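Local coordinates for protein tyrosyl-DNA phosphodiesterase 2 (Danio rerio, PDB 4F1H) that belongs to the endonuclease/exonuclease/phosphatase family, shares the two-sheet alpha/beta sandwich of the DNase I-like clan, and carries a magnesium ion in this model, at residues Asp36-Gln41 and Gly71-Lys76; Ser77-Leu82 and Ala101-Ser106; Ser106-Tyr111 and Asp144-Phe149. All coordinates share one frame; numbering follows the deposited sequence.

Contact 1 of 3, residues Asp36-Gln41 and Gly71-Lys76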
loop_
_atom_site.group_PDB
_atom_site.type_symbol
_atom_site.label_atom_id
_atom_site.label_comp_id
_atom_site.label_asym_id
_atom_site.label_seq_id
_atom_site.Cartn_x
_atom_site.Cartn_y
_atom_site.Cartn_z
ATOM N N ASP B 36 22.949 5.346 -19.309
ATOM C CA ASP B 36 23.950 4.430 -18.728
ATOM C C ASP B 36 23.423 3.010 -18.478
ATOM O O ASP B 36 24.169 2.050 -18.630
ATOM C CB ASP B 36 24.479 5.022 -17.431
ATOM C CG ASP B 36 25.080 6.397 -17.664
ATOM O OD1 ASP B 36 25.823 6.541 -18.670
ATOM O OD2 ASP B 36 24.768 7.336 -16.887
ATOM N N VAL B 37 22.144 2.897 -18.137
ATOM C CA VAL B 37 21.532 1.604 -17.828
ATOM C C VAL B 37 20.162 1.562 -18.469
ATOM O O VAL B 37 19.403 2.548 -18.403
ATOM C CB VAL B 37 21.360 1.385 -16.314
ATOM C CG1 VAL B 37 20.898 -0.061 -16.007
ATOM C CG2 VAL B 37 22.691 1.659 -15.547
ATOM N N VAL B 38 19.823 0.428 -19.069
ATOM C CA VAL B 38 18.459 0.232 -19.562
ATOM C C VAL B 38 17.905 -0.994 -18.861
ATOM O O VAL B 38 18.561 -2.032 -18.808
ATOM C CB VAL B 38 18.405 -0.017 -21.068
ATOM C CG1 VAL B 38 16.961 0.081 -21.573
ATOM C CG2 VAL B 38 19.296 0.988 -21.824
ATOM N N PHE B 39 16.695 -0.859 -18.318
ATOM C CA PHE B 39 16.006 -1.969 -17.669
ATOM C C PHE B 39 14.793 -2.261 -18.558
ATOM O O PHE B 39 13.942 -1.370 -18.771
ATOM C CB PHE B 39 15.465 -1.525 -16.281
ATOM C CG PHE B 39 16.499 -1.013 -15.324
ATOM C CD1 PHE B 39 16.873 0.322 -15.308
ATOM C CD2 PHE B 39 17.054 -1.861 -14.372
ATOM C CE1 PHE B 39 17.808 0.817 -14.375
ATOM C CE2 PHE B 39 17.987 -1.365 -13.415
ATOM C CZ PHE B 39 18.334 -0.034 -13.392
ATOM N N LEU B 40 14.711 -3.483 -19.098
ATOM C CA LEU B 40 13.640 -3.797 -20.060
ATOM C C LEU B 40 12.832 -4.946 -19.558
ATOM O O LEU B 40 13.353 -5.849 -18.873
ATOM C CB LEU B 40 14.211 -4.156 -21.429
ATOM C CG LEU B 40 14.963 -3.006 -22.113
ATOM C CD1 LEU B 40 15.636 -3.468 -23.411
ATOM C CD2 LEU B 40 14.026 -1.857 -22.395
ATOM N N GLN B 41 11.540 -4.901 -19.873
ATOM C CA GLN B 41 10.676 -6.036 -19.536
ATOM C C GLN B 41 9.918 -6.545 -20.748
ATOM O O GLN B 41 9.704 -5.810 -21.709
ATOM C CB GLN B 41 9.721 -5.696 -18.356
ATOM C CG GLN B 41 10.462 -5.163 -17.123
ATOM C CD GLN B 41 10.740 -3.657 -17.254
ATOM O OE1 GLN B 41 9.915 -2.904 -17.800
ATOM N NE2 GLN B 41 11.897 -3.225 -16.789
ATOM N N GLY B 71 15.542 -7.675 -19.122
ATOM C CA GLY B 71 16.950 -7.533 -19.459
ATOM C C GLY B 71 17.517 -6.290 -18.801
ATOM O O GLY B 71 16.763 -5.406 -18.427
ATOM N N ILE B 72 18.831 -6.261 -18.612
ATOM C CA ILE B 72 19.531 -5.066 -18.195
ATOM C C ILE B 72 20.631 -4.811 -19.225
ATOM O O ILE B 72 21.397 -5.717 -19.558
ATOM C CB ILE B 72 20.129 -5.217 -16.778
ATOM C CG1 ILE B 72 19.031 -5.321 -15.723
ATOM C CG2 ILE B 72 21.031 -4.029 -16.449
ATOM C CD1 ILE B 72 19.638 -5.570 -14.310
ATOM N N MET B 73 20.669 -3.591 -19.783
ATOM C CA MET B 73 21.728 -3.209 -20.734
ATOM C C MET B 73 22.595 -2.200 -20.015
ATOM O O MET B 73 22.082 -1.249 -19.373
ATOM C CB MET B 73 21.109 -2.556 -21.982
ATOM C CG MET B 73 20.199 -3.508 -22.730
ATOM S SD MET B 73 19.230 -2.625 -24.007
ATOM C CE MET B 73 20.545 -1.905 -25.036
ATOM N N LEU B 74 23.914 -2.387 -20.104
ATOM C CA LEU B 74 24.890 -1.496 -19.452
ATOM C C LEU B 74 25.742 -0.769 -20.499
ATOM O O LEU B 74 26.290 -1.399 -21.407
ATOM C CB LEU B 74 25.843 -2.324 -18.556
ATOM C CG LEU B 74 25.149 -3.188 -17.510
ATOM C CD1 LEU B 74 26.157 -4.080 -16.721
ATOM C CD2 LEU B 74 24.323 -2.308 -16.593
ATOM N N ARG B 75 25.846 0.557 -20.421
ATOM C CA ARG B 75 26.657 1.270 -21.406
ATOM C C ARG B 75 28.139 1.030 -21.102
ATOM O O ARG B 75 28.642 1.515 -20.084
ATOM C CB ARG B 75 26.369 2.770 -21.352
ATOM C CG ARG B 75 26.957 3.524 -22.591
ATOM C CD ARG B 75 26.157 4.796 -22.954
ATOM N NE ARG B 75 26.665 5.368 -24.212
ATOM C CZ ARG B 75 26.043 5.321 -25.396
ATOM N NH1 ARG B 75 24.839 4.773 -25.525
ATOM N NH2 ARG B 75 26.619 5.859 -26.470
ATOM N N LYS B 76 28.837 0.331 -21.995
ATOM C CA LYS B 76 30.190 -0.143 -21.698
ATOM C C LYS B 76 31.177 0.979 -21.412
ATOM O O LYS B 76 32.099 0.812 -20.605
ATOM C CB LYS B 76 30.689 -1.024 -22.844
ATOM C CG LYS B 76 29.910 -2.324 -22.979
ATOM C CD LYS B 76 30.455 -3.221 -24.105
ATOM C CE LYS B 76 29.862 -2.908 -25.453
ATOM N NZ LYS B 76 30.473 -3.780 -26.526
#
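Val-38 and Met-73 sit directly across from one another, their side chains lying side by side and leaving the sheet in the same direction, with the two CB atoms 3.8 Å apart. Met-73 has CG anti to its own carbonyl carbon (chi1 -62°) and runs on extended through chi2, which sets its sulphur between two partners: SD lies 4.0 Å from Val-38 CB and meets the tip of Leu-40 at CD1, 3.7 Å away, the Leu-40 and Met-73 chains crossing at a slant. Gly-71, opposite Leu-40, adds no side chain to this face, and Tyr-58 and Phe-60 of the neighbouring strand 58-62 also touch Met-73.

The other face belongs to Val-37, Phe-39, Ile-72 and Leu-74. Here Val-37 CG1, anti to its backbone N (chi1 -172°), touches Ile-72 CG2 at 4.0 Å, reaches Leu-74 CD2 at 4.1 Å, and also rests over one face of the Phe-39 ring, toward the rim. Ile-72 CG1 approaches the same ring at CD2, 4.2 Å away. Leu-99, Ala-101 and Val-103 of the second sheet pack against this layer.

Between the faces, Val-38 and Met-73 exchange a reciprocal pair of backbone hydrogen bonds, 2.8 Å each for Val-38 N to Met-73 O and Met-73 N to Val-38 O. Leu-40 and Gly-71 form a similar pair, and Arg-75 N bonds to Asp-36 O. The strands run antiparallel at 166°, and 37-43 has strand 4-10 as its other neighbour: inner strands of a mixed sheet in the DNase I-like alpha/beta sandwich.

Contact 2 of 3, residues Ser77-Leu82 and Ala101-Ser106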
loop_
_atom_site.group_PDB
_atom_site.type_symbol
_atom_site.label_atom_id
_atom_site.label_comp_id
_atom_site.label_asym_id
_atom_site.label_seq_id
_atom_site.Cartn_x
_atom_site.Cartn_y
_atom_site.Cartn_z
ATOM N N SER B 77 30.976 2.130 -22.043
ATOM C CA SER B 77 31.917 3.234 -21.856
ATOM C C SER B 77 31.758 3.934 -20.510
ATOM O O SER B 77 32.642 4.693 -20.080
ATOM C CB SER B 77 31.770 4.244 -22.986
ATOM O OG SER B 77 30.469 4.826 -22.981
ATOM N N ARG B 78 30.639 3.679 -19.833
ATOM C CA ARG B 78 30.299 4.384 -18.585
ATOM C C ARG B 78 30.256 3.533 -17.322
ATOM O O ARG B 78 30.391 4.061 -16.209
ATOM C CB ARG B 78 28.952 5.107 -18.754
ATOM C CG ARG B 78 29.056 6.217 -19.804
ATOM C CD ARG B 78 29.330 7.540 -19.134
ATOM N NE ARG B 78 28.129 7.998 -18.417
ATOM C CZ ARG B 78 28.086 9.075 -17.631
ATOM N NH1 ARG B 78 29.176 9.838 -17.458
ATOM N NH2 ARG B 78 26.949 9.398 -17.020
ATOM N N VAL B 79 30.028 2.229 -17.501
ATOM C CA VAL B 79 29.732 1.307 -16.412
ATOM C C VAL B 79 30.640 0.076 -16.540
ATOM O O VAL B 79 30.751 -0.498 -17.633
ATOM C CB VAL B 79 28.233 0.855 -16.567
ATOM C CG1 VAL B 79 27.872 -0.243 -15.600
ATOM C CG2 VAL B 79 27.293 2.084 -16.396
ATOM N N LYS B 80 31.266 -0.338 -15.427
ATOM C CA LYS B 80 32.062 -1.568 -15.416
ATOM C C LYS B 80 31.282 -2.641 -14.694
ATOM O O LYS B 80 30.806 -2.418 -13.594
ATOM C CB LYS B 80 33.393 -1.328 -14.711
ATOM C CG LYS B 80 34.331 -0.447 -15.558
ATOM C CD LYS B 80 35.479 0.092 -14.729
ATOM C CE LYS B 80 36.377 0.996 -15.556
ATOM N NZ LYS B 80 37.510 1.481 -14.720
ATOM N N PHE B 81 31.187 -3.820 -15.296
ATOM C CA PHE B 81 30.390 -4.875 -14.710
ATOM C C PHE B 81 31.171 -5.646 -13.651
ATOM O O PHE B 81 32.374 -5.923 -13.823
ATOM C CB PHE B 81 29.965 -5.815 -15.838
ATOM C CG PHE B 81 29.254 -7.057 -15.372
ATOM C CD1 PHE B 81 27.927 -6.990 -14.924
ATOM C CD2 PHE B 81 29.891 -8.291 -15.411
ATOM C CE1 PHE B 81 27.241 -8.153 -14.472
ATOM C CE2 PHE B 81 29.216 -9.465 -14.984
ATOM C CZ PHE B 81 27.874 -9.392 -14.543
ATOM N N LEU B 82 30.493 -6.000 -12.563
ATOM C CA LEU B 82 31.109 -6.808 -11.493
ATOM C C LEU B 82 30.567 -8.230 -11.461
ATOM O O LEU B 82 31.345 -9.188 -11.514
ATOM C CB LEU B 82 30.896 -6.195 -10.106
ATOM C CG LEU B 82 31.531 -4.827 -9.926
ATOM C CD1 LEU B 82 31.151 -4.200 -8.587
ATOM C CD2 LEU B 82 33.083 -4.896 -10.119
ATOM N N ALA B 101 22.239 -6.782 -11.422
ATOM C CA ALA B 101 23.615 -6.594 -11.928
ATOM C C ALA B 101 24.315 -5.618 -11.012
ATOM O O ALA B 101 23.804 -4.526 -10.751
ATOM C CB ALA B 101 23.631 -6.068 -13.373
ATOM N N GLN B 102 25.473 -6.014 -10.493
ATOM C CA GLN B 102 26.308 -5.123 -9.678
ATOM C C GLN B 102 27.384 -4.560 -10.578
ATOM O O GLN B 102 27.994 -5.277 -11.350
ATOM C CB GLN B 102 26.940 -5.919 -8.532
ATOM C CG GLN B 102 25.882 -6.530 -7.652
ATOM C CD GLN B 102 26.428 -7.017 -6.328
ATOM O OE1 GLN B 102 26.313 -8.201 -5.978
ATOM N NE2 GLN B 102 27.021 -6.103 -5.579
ATOM N N VAL B 103 27.577 -3.245 -10.523
ATOM C CA VAL B 103 28.484 -2.571 -11.432
ATOM C C VAL B 103 29.197 -1.446 -10.673
ATOM O O VAL B 103 28.814 -1.135 -9.541
ATOM C CB VAL B 103 27.742 -1.957 -12.642
ATOM C CG1 VAL B 103 26.850 -3.032 -13.362
ATOM C CG2 VAL B 103 26.882 -0.719 -12.218
ATOM N N THR B 104 30.241 -0.853 -11.276
ATOM C CA THR B 104 30.781 0.414 -10.750
ATOM C C THR B 104 30.589 1.519 -11.790
ATOM O O THR B 104 30.678 1.277 -12.999
ATOM C CB THR B 104 32.283 0.353 -10.320
ATOM O OG1 THR B 104 33.091 0.079 -11.453
ATOM C CG2 THR B 104 32.516 -0.746 -9.331
ATOM N N PHE B 105 30.305 2.727 -11.310
ATOM C CA PHE B 105 30.050 3.870 -12.161
ATOM C C PHE B 105 30.990 4.955 -11.646
ATOM O O PHE B 105 30.750 5.543 -10.581
ATOM C CB PHE B 105 28.572 4.269 -12.003
ATOM C CG PHE B 105 28.207 5.578 -12.655
ATOM C CD1 PHE B 105 28.131 5.682 -14.039
ATOM C CD2 PHE B 105 27.861 6.674 -11.874
ATOM C CE1 PHE B 105 27.778 6.886 -14.658
ATOM C CE2 PHE B 105 27.498 7.857 -12.467
ATOM C CZ PHE B 105 27.466 7.976 -13.855
ATOM N N SER B 106 32.080 5.162 -12.386
ATOM C CA SER B 106 33.176 6.027 -11.930
ATOM C C SER B 106 33.582 5.673 -10.492
ATOM O O SER B 106 33.752 6.552 -9.644
ATOM C CB SER B 106 32.781 7.503 -12.047
ATOM O OG SER B 106 32.936 7.953 -13.383
HETATM O O HOH W 1 31.163 6.585 -15.971
HETATM O O HOH W 2 32.832 3.502 -14.700
#
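Arg-78 places CG anti to its carbonyl carbon (chi1 -65°) and then bends at its second and third torsions, while Phe-105 swings CG anti to its backbone N (chi1 171°). Together these turns set the two side chains side by side at the base of the beta hairpin formed by strands 80-88 and 97-105. The planes stand 85° apart, so the ring presents its edge, CE1 and CZ, to one face of the guanidinium; NH2 comes within 3.5 Å of CZ. A salt bridge from Arg-78 NE to Asp-36 and a hydrogen bond from NH2 to Asp-1 O hold the group there.

Further along, Val-79 CG1 presses on Val-103 CB at 3.4 Å, tighter than an ordinary van der Waals contact, and Leu-74 backs both valines. Lys-80 and Thr-104 trade two backbone hydrogen bonds, and Leu-82 N bonds to Gln-102 O. On the more exposed face, Leu-82 CD1 meets Thr-104 CG2 at 3.8 Å, the side chains crossing nearly at right angles. Beyond the last direct bond, a water donates to Arg-78 O at 2.9 Å and accepts from Ser-106 N at 2.9 Å.

Contact 3 of 3, residues Ser106-Tyr111 and Asp144-Phe149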
loop_
_atom_site.group_PDB
_atom_site.type_symbol
_atom_site.label_atom_id
_atom_site.label_comp_id
_atom_site.label_asym_id
_atom_site.label_seq_id
_atom_site.Cartn_x
_atom_site.Cartn_y
_atom_site.Cartn_z
ATOM N N SER B 106 32.080 5.162 -12.386
ATOM C CA SER B 106 33.176 6.027 -11.930
ATOM C C SER B 106 33.582 5.673 -10.492
ATOM O O SER B 106 33.752 6.552 -9.644
ATOM C CB SER B 106 32.781 7.503 -12.047
ATOM O OG SER B 106 32.936 7.953 -13.383
ATOM N N GLY B 107 33.697 4.373 -10.217
ATOM C CA GLY B 107 34.141 3.902 -8.914
ATOM C C GLY B 107 33.084 3.701 -7.837
ATOM O O GLY B 107 33.372 3.077 -6.799
ATOM N N GLN B 108 31.870 4.211 -8.064
ATOM C CA GLN B 108 30.798 4.055 -7.082
ATOM C C GLN B 108 30.043 2.785 -7.435
ATOM O O GLN B 108 29.657 2.616 -8.589
ATOM C CB GLN B 108 29.838 5.256 -7.142
ATOM C CG GLN B 108 28.557 5.058 -6.346
ATOM C CD GLN B 108 28.780 4.884 -4.858
ATOM O OE1 GLN B 108 29.405 5.743 -4.211
ATOM N NE2 GLN B 108 28.249 3.782 -4.294
ATOM N N LYS B 109 29.857 1.893 -6.461
ATOM C CA LYS B 109 29.156 0.642 -6.707
ATOM C C LYS B 109 27.677 0.950 -6.886
ATOM O O LYS B 109 27.108 1.700 -6.088
ATOM C CB LYS B 109 29.345 -0.312 -5.524
ATOM C CG LYS B 109 28.835 -1.702 -5.804
ATOM C CD LYS B 109 28.922 -2.612 -4.553
ATOM C CE LYS B 109 30.334 -3.133 -4.312
ATOM N NZ LYS B 109 30.372 -3.962 -3.054
ATOM N N LEU B 110 27.060 0.369 -7.926
ATOM C CA LEU B 110 25.599 0.441 -8.095
ATOM C C LEU B 110 25.069 -0.980 -8.030
ATOM O O LEU B 110 25.713 -1.902 -8.541
ATOM C CB LEU B 110 25.182 1.040 -9.443
ATOM C CG LEU B 110 25.830 2.346 -9.880
ATOM C CD1 LEU B 110 25.195 2.755 -11.215
ATOM C CD2 LEU B 110 25.672 3.424 -8.807
ATOM N N TYR B 111 23.881 -1.159 -7.443
ATOM C CA TYR B 111 23.283 -2.493 -7.362
ATOM C C TYR B 111 21.992 -2.324 -8.170
ATOM O O TYR B 111 21.046 -1.710 -7.673
ATOM C CB TYR B 111 23.045 -2.808 -5.882
ATOM C CG TYR B 111 22.543 -4.181 -5.515
ATOM C CD1 TYR B 111 21.182 -4.425 -5.394
ATOM C CD2 TYR B 111 23.432 -5.209 -5.186
ATOM C CE1 TYR B 111 20.692 -5.688 -5.005
ATOM C CE2 TYR B 111 22.956 -6.494 -4.808
ATOM C CZ TYR B 111 21.593 -6.711 -4.713
ATOM O OH TYR B 111 21.118 -7.971 -4.331
ATOM N N ASP B 144 27.842 -0.202 0.594
ATOM C CA ASP B 144 28.601 0.701 -0.250
ATOM C C ASP B 144 28.013 0.871 -1.650
ATOM O O ASP B 144 28.624 1.524 -2.497
ATOM C CB ASP B 144 30.078 0.284 -0.322
ATOM C CG ASP B 144 30.276 -1.111 -0.907
ATOM O OD1 ASP B 144 29.300 -1.898 -0.959
ATOM O OD2 ASP B 144 31.421 -1.428 -1.299
ATOM N N ALA B 145 26.816 0.321 -1.881
ATOM C CA ALA B 145 26.174 0.461 -3.189
ATOM C C ALA B 145 24.989 1.411 -3.119
ATOM O O ALA B 145 24.256 1.430 -2.107
ATOM C CB ALA B 145 25.686 -0.900 -3.731
ATOM N N ILE B 146 24.805 2.169 -4.207
ATOM C CA ILE B 146 23.536 2.848 -4.484
ATOM C C ILE B 146 22.660 1.765 -5.135
ATOM O O ILE B 146 23.130 1.099 -6.071
ATOM C CB ILE B 146 23.754 3.976 -5.486
ATOM C CG1 ILE B 146 24.655 5.054 -4.858
ATOM C CG2 ILE B 146 22.409 4.598 -5.930
ATOM C CD1 ILE B 146 25.205 6.050 -5.890
ATOM N N VAL B 147 21.438 1.568 -4.632
ATOM C CA VAL B 147 20.482 0.643 -5.235
ATOM C C VAL B 147 19.488 1.358 -6.141
ATOM O O VAL B 147 18.847 2.326 -5.737
ATOM C CB VAL B 147 19.678 -0.115 -4.143
ATOM C CG1 VAL B 147 18.748 -1.136 -4.762
ATOM C CG2 VAL B 147 20.648 -0.782 -3.207
ATOM N N ILE B 148 19.329 0.857 -7.368
ATOM C CA ILE B 148 18.251 1.349 -8.253
ATOM C C ILE B 148 17.479 0.134 -8.736
ATOM O O ILE B 148 18.045 -0.745 -9.411
ATOM C CB ILE B 148 18.827 2.082 -9.459
ATOM C CG1 ILE B 148 19.604 3.319 -8.981
ATOM C CG2 ILE B 148 17.679 2.480 -10.437
ATOM C CD1 ILE B 148 20.181 4.127 -10.144
ATOM N N PHE B 149 16.217 0.029 -8.324
ATOM C CA PHE B 149 15.320 -0.934 -8.916
ATOM C C PHE B 149 14.468 -0.186 -9.918
ATOM O O PHE B 149 13.914 0.876 -9.589
ATOM C CB PHE B 149 14.413 -1.606 -7.853
ATOM C CG PHE B 149 13.308 -2.410 -8.467
ATOM C CD1 PHE B 149 12.108 -1.792 -8.836
ATOM C CD2 PHE B 149 13.474 -3.757 -8.723
ATOM C CE1 PHE B 149 11.105 -2.515 -9.492
ATOM C CE2 PHE B 149 12.431 -4.499 -9.336
ATOM C CZ PHE B 149 11.273 -3.875 -9.704
HETATM O O HOH W 3 31.126 2.175 -3.924
#
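Gln-108 turns one face of its flat carboxamide to Ile-146, whose CD1 lies over that face, displaced toward Gln-108 CG and 3.5 Å from it. The amide N-H turns to the carbonyl of the following residue: NE2 donates to Lys-109 O at 3.0 Å, almost within the amide plane. A second, weak bond runs from NE2 to Asp-144 O, strongly bent at 120°. The second flat group, the Asp-144 carboxylate, is met by the ammonium of Lys-109, which the bend at chi3 (-79°) brings round. NZ lies on the syn side of OD1 at 3.1 Å, 18° out of the carboxylate plane, with a weaker reach of 3.3 Å to OD2. Tyr-111 stands beside Val-147, its ring carbon CD1 4.1 Å from Val-147 CG1, and its CB rests on Ala-145 CB.

The strands run side by side in the same direction as the two ends of a beta-alpha-beta unit, joined through helix 124-140. Ile-146 N, Tyr-111 N and Ile-148 N alternate in bonding across to Lys-109 O, Ile-146 O and Tyr-111 O. On the opposite face from Tyr-111, Leu-110 CD2 packs on Ile-146 CB at 3.9 Å.

Lys-109 O accepts from both Gln-108 NE2 and Ile-146 N. The near-straight bond from NE2 probably fixes which way the amide is turned. With the salt bridge, this places the polar chemistry at the start of the strand pair, while apolar contacts take over further along it.

Overall arrangement
The three contacts lie in series along the chain, each pairing strands within one of the two sheets. Contact 1 is in one sheet; contacts 2 and 3 are in the other, share Ser-106, and are neighbours through strands 97-105 and 108-114, with centres about 9 Å apart. Contacts 1 and 2, about 11 Å between centres, meet across the sandwich: Leu-74 CD1 touches Val-103 CG1 at 3.6 Å, and Asp-36 O lies 3.8 Å from Val-79 CG2. Contact 3 reaches contact 1 where Phe-39 CZ meets Ile-148 CG2 at 3.9 Å. The magnesium ion is about 13 Å from the side chain of Leu-40 in contact 1.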